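Local atomic coordinates of cytochrome c551 (Achromobacter xylosoxidans, PDB entry 2ZON), a protein that probably carries single electrons between redox partners through a covalently attached c-type haem. Residues L15-C20 / V79-D84. Sequence-based numbering, arbitrary orientation.
Sequences LYRSAC and VAYMMD. With HEM (protoporphyrin IX containing Fe), chain K.
Tyr16 meets Tyr81 and Met82 where the N-terminal and C-terminal helices of the cytochrome c fold, 10-24 and 72-85, cross almost perpendicularly, the signature helix pair of this family. Over the two segments the axes make an angle of 97° and approach to 10.6 Å, a gap that side chains fill.

Tyr16 can be followed outward from its backbone. Its CB already rests against Tyr81, 3.8 Å from CD2. With CG anti to the backbone N (chi1 178°), the ring then runs past both partners: CG lies 3.7 Å from Tyr81 CE2, which sits over one ring face, and CD2 lies against that same CE2. The two aromatic planes are inclined at 52°, so the pair is neither a parallel stack nor a T. On the same side of the ring plane, CD1 packs on Met82 CG at 3.7 Å, and CE1 meets the Met82 methyl, CE. The sulfur itself stands at the ring edge, SD 5.0 Å from the Tyr16 centroid, a Met-aromatic contact. Leu34, Val21 and His24 also touch the tyrosine side chain.

Bent at its last torsion, Met82 puts CE against both Tyr16 CE1 and haem CHB, with SD beside CHB as well, at 3.5 Å. From the other helix, Cys20 fixes the same pyrrole-B edge of the porphyrin through its thioether to CAB, and Leu15 CD1 touches the vinyl-derived carbon CBB. The contact therefore joins the helix crossing directly to the haem pocket.

Toward the outside the tyrosine pair gives way to polar groups. Arg17, whose NH1 is salt-bridged to Glu13, reaches Tyr81 through one water: its NE donates to that water at 2.8 Å, and the same oxygen lies in the plane of the Tyr81 ring, hydrogen-bonded to OH at 2.7 Å.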
loop_
_atom_site.group_PDB
_atom_site.type_symbol
_atom_site.label_atom_id
_atom_site.label_comp_id
_atom_site.label_asym_id
_atom_site.label_seq_id
_atom_site.Cartn_x
_atom_site.Cartn_y
_atom_site.Cartn_z
ATOM N N LEU D 15 -30.605 -17.841 -7.139
ATOM C CA LEU D 15 -30.685 -16.701 -8.048
ATOM C C LEU D 15 -30.477 -15.402 -7.271
ATOM O O LEU D 15 -29.695 -14.517 -7.681
ATOM C CB LEU D 15 -32.040 -16.672 -8.749
ATOM C CG LEU D 15 -32.184 -16.102 -10.167
ATOM C CD1 LEU D 15 -33.495 -15.313 -10.326
ATOM C CD2 LEU D 15 -30.975 -15.334 -10.743
ATOM N N TYR D 16 -31.151 -15.302 -6.126
ATOM C CA TYR D 16 -31.043 -14.108 -5.299
ATOM C C TYR D 16 -29.568 -13.858 -4.965
ATOM O O TYR D 16 -29.069 -12.748 -5.156
ATOM C CB TYR D 16 -31.881 -14.217 -4.009
ATOM C CG TYR D 16 -31.694 -12.965 -3.171
ATOM C CD1 TYR D 16 -32.508 -11.841 -3.354
ATOM C CD2 TYR D 16 -30.652 -12.882 -2.243
ATOM C CE1 TYR D 16 -32.291 -10.657 -2.605
ATOM C CE2 TYR D 16 -30.435 -11.721 -1.504
ATOM C CZ TYR D 16 -31.252 -10.623 -1.682
ATOM O OH TYR D 16 -31.000 -9.486 -0.937
ATOM N N ARG D 17 -28.871 -14.900 -4.493
ATOM C CA ARG D 17 -27.475 -14.764 -4.069
ATOM C C ARG D 17 -26.516 -14.432 -5.218
ATOM O O ARG D 17 -25.446 -13.872 -4.994
ATOM C CB ARG D 17 -27.005 -16.049 -3.388
ATOM C CG ARG D 17 -26.984 -15.993 -1.890
ATOM C CD ARG D 17 -28.355 -15.744 -1.315
ATOM N NE ARG D 17 -28.360 -15.739 0.154
ATOM C CZ ARG D 17 -27.948 -16.754 0.911
ATOM N NH1 ARG D 17 -27.477 -17.861 0.350
ATOM N NH2 ARG D 17 -28.011 -16.669 2.231
ATOM N N SER D 18 -26.895 -14.793 -6.438
ATOM C CA SER D 18 -26.017 -14.585 -7.581
ATOM C C SER D 18 -26.160 -13.181 -8.152
ATOM O O SER D 18 -25.201 -12.642 -8.705
ATOM C CB SER D 18 -26.349 -15.589 -8.674
ATOM O OG SER D 18 -27.522 -15.176 -9.357
ATOM N N ALA D 19 -27.348 -12.601 -8.035
ATOM C CA ALA D 19 -27.676 -11.384 -8.790
ATOM C C ALA D 19 -28.414 -10.315 -7.984
ATOM O O ALA D 19 -27.866 -9.232 -7.695
ATOM C CB ALA D 19 -28.490 -11.761 -10.021
ATOM N N CYS D 20 -29.657 -10.625 -7.623
ATOM C CA CYS D 20 -30.566 -9.688 -6.958
ATOM C C CYS D 20 -29.948 -9.029 -5.727
ATOM O O CYS D 20 -30.277 -7.880 -5.416
ATOM C CB CYS D 20 -31.822 -10.422 -6.502
ATOM S SG CYS D 20 -32.546 -11.468 -7.794
ATOM N N VAL D 79 -38.542 -14.285 -6.109
ATOM C CA VAL D 79 -39.537 -13.404 -5.505
ATOM C C VAL D 79 -40.066 -14.070 -4.224
ATOM O O VAL D 79 -40.141 -13.415 -3.185
ATOM C CB VAL D 79 -40.669 -12.981 -6.485
ATOM C CG1 VAL D 79 -41.805 -12.271 -5.737
ATOM C CG2 VAL D 79 -40.106 -12.058 -7.594
ATOM N N ALA D 80 -40.365 -15.366 -4.292
ATOM C CA ALA D 80 -40.868 -16.114 -3.143
ATOM C C ALA D 80 -39.890 -16.101 -1.965
ATOM O O ALA D 80 -40.304 -15.944 -0.819
ATOM C CB ALA D 80 -41.234 -17.551 -3.550
ATOM N N TYR D 81 -38.600 -16.260 -2.250
ATOM C CA TYR D 81 -37.562 -16.211 -1.222
ATOM C C TYR D 81 -37.542 -14.825 -0.557
ATOM O O TYR D 81 -37.400 -14.695 0.672
ATOM C CB TYR D 81 -36.197 -16.519 -1.851
ATOM C CG TYR D 81 -35.017 -16.220 -0.950
ATOM C CD1 TYR D 81 -34.687 -17.063 0.119
ATOM C CD2 TYR D 81 -34.213 -15.102 -1.178
ATOM C CE1 TYR D 81 -33.580 -16.790 0.940
ATOM C CE2 TYR D 81 -33.128 -14.825 -0.370
ATOM C CZ TYR D 81 -32.815 -15.662 0.686
ATOM O OH TYR D 81 -31.720 -15.356 1.470
ATOM N N MET D 82 -37.681 -13.793 -1.384
ATOM C CA MET D 82 -37.632 -12.414 -0.888
ATOM C C MET D 82 -38.833 -12.116 0.019
ATOM O O MET D 82 -38.659 -11.598 1.134
ATOM C CB MET D 82 -37.501 -11.436 -2.054
ATOM C CG MET D 82 -36.163 -11.601 -2.761
ATOM S SD MET D 82 -35.990 -10.550 -4.209
ATOM C CE MET D 82 -35.743 -8.952 -3.425
ATOM N N MET D 83 -40.026 -12.493 -0.443
ATOM C CA MET D 83 -41.256 -12.385 0.349
ATOM C C MET D 83 -41.123 -13.139 1.687
ATOM O O MET D 83 -41.446 -12.592 2.745
ATOM C CB MET D 83 -42.457 -12.917 -0.451
ATOM C CG MET D 83 -42.822 -12.089 -1.689
ATOM S SD MET D 83 -44.132 -12.792 -2.720
ATOM C CE MET D 83 -45.600 -12.098 -1.953
ATOM N N ASP D 84 -40.626 -14.380 1.636
ATOM C CA ASP D 84 -40.429 -15.209 2.831
ATOM C C ASP D 84 -39.575 -14.491 3.894
ATOM O O ASP D 84 -39.884 -14.513 5.090
ATOM C CB ASP D 84 -39.783 -16.549 2.431
ATOM C CG ASP D 84 -39.484 -17.447 3.623
ATOM O OD1 ASP D 84 -40.377 -18.215 4.047
ATOM O OD2 ASP D 84 -38.338 -17.407 4.115
HETATM C CHA HEM K . -38.021 -3.651 -6.499
HETATM C CHB HEM K . -37.124 -8.369 -6.765
HETATM C CHC HEM K . -32.981 -7.388 -8.973
HETATM C CHD HEM K . -33.430 -2.797 -7.675
HETATM C C1A HEM K . -38.234 -5.029 -6.410
HETATM C C2A HEM K . -39.400 -5.691 -6.019
HETATM C C3A HEM K . -39.124 -7.040 -6.105
HETATM C C4A HEM K . -37.818 -7.187 -6.546
HETATM C CMA HEM K . -40.062 -8.218 -5.784
HETATM C CAA HEM K . -40.702 -5.028 -5.581
HETATM C CBA HEM K . -41.511 -4.604 -6.789
HETATM C CGA HEM K . -42.080 -3.204 -6.554
HETATM O O1A HEM K . -41.313 -2.332 -6.091
HETATM O O2A HEM K . -43.278 -3.051 -6.838
HETATM C C1B HEM K . -35.952 -8.569 -7.487
HETATM C C2B HEM K . -35.448 -9.772 -7.947
HETATM C C3B HEM K . -34.265 -9.508 -8.605
HETATM C C4B HEM K . -34.052 -8.129 -8.475
HETATM C CMB HEM K . -36.167 -11.134 -7.782
HETATM C CAB HEM K . -33.316 -10.537 -9.221
HETATM C CBB HEM K . -33.973 -11.476 -10.249
HETATM C C1C HEM K . -32.649 -6.042 -8.803
HETATM C C2C HEM K . -31.473 -5.391 -9.173
HETATM C C3C HEM K . -31.581 -4.054 -8.822
HETATM C C4C HEM K . -32.842 -3.939 -8.221
HETATM C CMC HEM K . -30.278 -6.081 -9.850
HETATM C CAC HEM K . -30.451 -3.035 -8.979
HETATM C CBC HEM K . -29.929 -2.752 -10.394
HETATM C C1D HEM K . -34.755 -2.561 -7.311
HETATM C C2D HEM K . -35.367 -1.336 -7.051
HETATM C C3D HEM K . -36.684 -1.561 -6.712
HETATM C C4D HEM K . -36.854 -2.943 -6.765
HETATM C CMD HEM K . -34.675 0.036 -7.137
HETATM C CAD HEM K . -37.767 -0.511 -6.372
HETATM C CBD HEM K . -38.362 0.041 -7.678
HETATM C CGD HEM K . -38.955 1.459 -7.539
HETATM O O1D HEM K . -39.833 1.625 -6.665
HETATM O O2D HEM K . -38.523 2.352 -8.312
HETATM N NA HEM K . -37.310 -5.956 -6.717
HETATM N NB HEM K . -35.087 -7.591 -7.821
HETATM N NC HEM K . -33.458 -5.140 -8.225
HETATM N ND HEM K . -35.684 -3.513 -7.132
HETATM FE FE HEM K . -35.408 -5.550 -7.434
HETATM O O HOH W 1 -29.536 -13.711 1.632
#